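PDB 4H7N: aldehyde dehydrogenase from Anabaena variabilis, which probably oxidises aldehydes to carboxylic acids with NAD+ as the hydride acceptor. Local coordinates for residues A[85-90]-A[139-144]. Sequence-based numbering, arbitrary orientation.
Sequences VLEIDS and PLTLSM
Glu-87 reaches from helix 82-106 to the backbone of Leu-140 and Thr-141 and accepts two N-H groups there. Its CB lies 4.0 Å from CG2 of Thr-141, and the next carbon, CG, has both branches of that threonine, OG1 and CG2, at 3.8 Å. CD lies anti to CA (chi2 -167°), and the carboxylate beyond it comes up to the ring of Pro-139, whose CD is 3.6 Å from Glu-87 OE1. OE2 takes both backbone N-H groups: that of Thr-141 N at 3.1 Å through its anti lone pair, in a nearly straight bond (164° at the hydrogen), and that of Leu-140 N at 2.9 Å in a weak, bent one. The other oxygen, OE1, forms a salt bridge with Arg-80, so both carboxylate oxygens of this buried acid are satisfied. An alanine in place of Glu-87 would probably leave those two amide hydrogens without their acceptor and Arg-80 without this carboxylate partner. One residue further along each segment from Glu-87 and Pro-139, Leu-140 CD2 meets Ile-88 CG1 at 3.9 Å, the two side chains crossing at about a right angle, while Thr-141 CG2 comes within 3.3 Å of the backbone O of Glu-87. The short axes run near parallel, at 25°. The contact thus joins two helices of the aldehyde dehydrogenase fold, the side chain of Thr-141 about 11 Å from that of Glu-232, the predicted active-site residue. Helix 67-78 covers one flank, where Leu-74 touches Pro-139 and Thr-71 touches Ile-88; Phe-91 of helix 82-106 packs on Leu-140, and helix 139-144 follows strand 118-134 of the eight-stranded mixed sheet.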
loop_
_atom_site.group_PDB
_atom_site.type_symbol
_atom_site.label_atom_id
_atom_site.label_comp_id
_atom_site.label_asym_id
_atom_site.label_seq_id
_atom_site.Cartn_x
_atom_site.Cartn_y
_atom_site.Cartn_z
ATOM N N VAL A 85 -20.269 -14.489 22.308
ATOM C CA VAL A 85 -19.240 -15.296 22.977
ATOM C C VAL A 85 -18.069 -15.566 22.004
ATOM O O VAL A 85 -16.912 -15.416 22.345
ATOM C CB VAL A 85 -19.798 -16.617 23.495
ATOM C CG1 VAL A 85 -18.713 -17.407 24.210
ATOM C CG2 VAL A 85 -20.976 -16.361 24.443
ATOM N N LEU A 86 -18.376 -15.915 20.776
ATOM C CA LEU A 86 -17.315 -16.176 19.796
ATOM C C LEU A 86 -16.522 -14.942 19.459
ATOM O O LEU A 86 -15.295 -15.014 19.321
ATOM C CB LEU A 86 -17.891 -16.795 18.517
ATOM C CG LEU A 86 -18.800 -18.027 18.693
ATOM C CD1 LEU A 86 -19.032 -18.659 17.317
ATOM C CD2 LEU A 86 -18.275 -19.084 19.680
ATOM N N GLU A 87 -17.187 -13.794 19.337
ATOM C CA GLU A 87 -16.441 -12.554 19.066
ATOM C C GLU A 87 -15.469 -12.297 20.167
ATOM O O GLU A 87 -14.302 -11.939 19.912
ATOM C CB GLU A 87 -17.347 -11.332 18.994
ATOM C CG GLU A 87 -17.739 -10.889 17.649
ATOM C CD GLU A 87 -18.378 -9.510 17.626
ATOM O OE1 GLU A 87 -19.614 -9.499 17.612
ATOM O OE2 GLU A 87 -17.659 -8.456 17.552
ATOM N N ILE A 88 -15.940 -12.452 21.407
ATOM C CA ILE A 88 -15.066 -12.203 22.536
ATOM C C ILE A 88 -13.865 -13.175 22.568
ATOM O O ILE A 88 -12.744 -12.764 22.828
ATOM C CB ILE A 88 -15.825 -12.199 23.862
ATOM C CG1 ILE A 88 -16.756 -11.006 23.900
ATOM C CG2 ILE A 88 -14.838 -12.089 25.000
ATOM C CD1 ILE A 88 -17.837 -11.011 24.986
ATOM N N ASP A 89 -14.119 -14.452 22.335
ATOM C CA ASP A 89 -13.066 -15.475 22.333
ATOM C C ASP A 89 -12.040 -15.185 21.227
ATOM O O ASP A 89 -10.832 -15.263 21.437
ATOM C CB ASP A 89 -13.683 -16.858 22.118
ATOM C CG ASP A 89 -14.414 -17.372 23.362
ATOM O OD1 ASP A 89 -14.055 -16.964 24.492
ATOM O OD2 ASP A 89 -15.352 -18.198 23.194
ATOM N N SER A 90 -12.553 -14.835 20.066
ATOM C CA SER A 90 -11.745 -14.505 18.898
ATOM C C SER A 90 -10.873 -13.242 19.115
ATOM O O SER A 90 -9.661 -13.217 18.804
ATOM C CB SER A 90 -12.654 -14.395 17.691
ATOM O OG SER A 90 -12.028 -13.638 16.651
ATOM N N PRO A 139 -18.911 -5.717 16.044
ATOM C CA PRO A 139 -18.360 -4.464 16.523
ATOM C C PRO A 139 -17.028 -4.636 17.250
ATOM O O PRO A 139 -16.127 -3.826 17.044
ATOM C CB PRO A 139 -19.411 -3.929 17.480
ATOM C CG PRO A 139 -20.494 -4.890 17.495
ATOM C CD PRO A 139 -20.185 -6.081 16.662
ATOM N N LEU A 140 -16.904 -5.683 18.070
ATOM C CA LEU A 140 -15.694 -5.883 18.828
ATOM C C LEU A 140 -14.581 -6.338 17.929
ATOM O O LEU A 140 -13.530 -5.670 17.833
ATOM C CB LEU A 140 -15.903 -6.869 19.982
ATOM C CG LEU A 140 -14.640 -7.234 20.726
ATOM C CD1 LEU A 140 -14.099 -6.032 21.480
ATOM C CD2 LEU A 140 -14.866 -8.419 21.673
ATOM N N THR A 141 -14.785 -7.417 17.197
ATOM C CA THR A 141 -13.639 -7.976 16.467
ATOM C C THR A 141 -13.173 -7.028 15.374
ATOM O O THR A 141 -11.957 -6.902 15.156
ATOM C CB THR A 141 -13.890 -9.369 15.896
ATOM O OG1 THR A 141 -15.142 -9.366 15.266
ATOM C CG2 THR A 141 -13.974 -10.450 17.019
ATOM N N LEU A 142 -14.097 -6.374 14.687
ATOM C CA LEU A 142 -13.675 -5.483 13.616
ATOM C C LEU A 142 -13.120 -4.120 14.098
ATOM O O LEU A 142 -12.443 -3.458 13.344
ATOM C CB LEU A 142 -14.789 -5.352 12.552
ATOM C CG LEU A 142 -15.094 -6.700 11.860
ATOM C CD1 LEU A 142 -16.211 -6.652 10.833
ATOM C CD2 LEU A 142 -13.877 -7.307 11.158
ATOM N N SER A 143 -13.412 -3.697 15.338
ATOM C CA SER A 143 -12.765 -2.541 15.899
ATOM C C SER A 143 -11.309 -2.859 16.269
ATOM O O SER A 143 -10.479 -1.941 16.326
ATOM C CB SER A 143 -13.508 -1.991 17.123
ATOM O OG SER A 143 -13.441 -2.873 18.233
HETATM N N MSE A 144 -11.012 -4.139 16.482
HETATM C CA MSE A 144 -9.741 -4.538 17.055
HETATM C C MSE A 144 -8.819 -5.252 16.109
HETATM O O MSE A 144 -7.650 -5.419 16.412
HETATM C CB MSE A 144 -10.033 -5.468 18.247
HETATM C CG MSE A 144 -10.651 -4.702 19.417
HETATM SE SE MSE A 144 -9.415 -3.405 20.236
HETATM C CE MSE A 144 -10.313 -1.791 19.817
#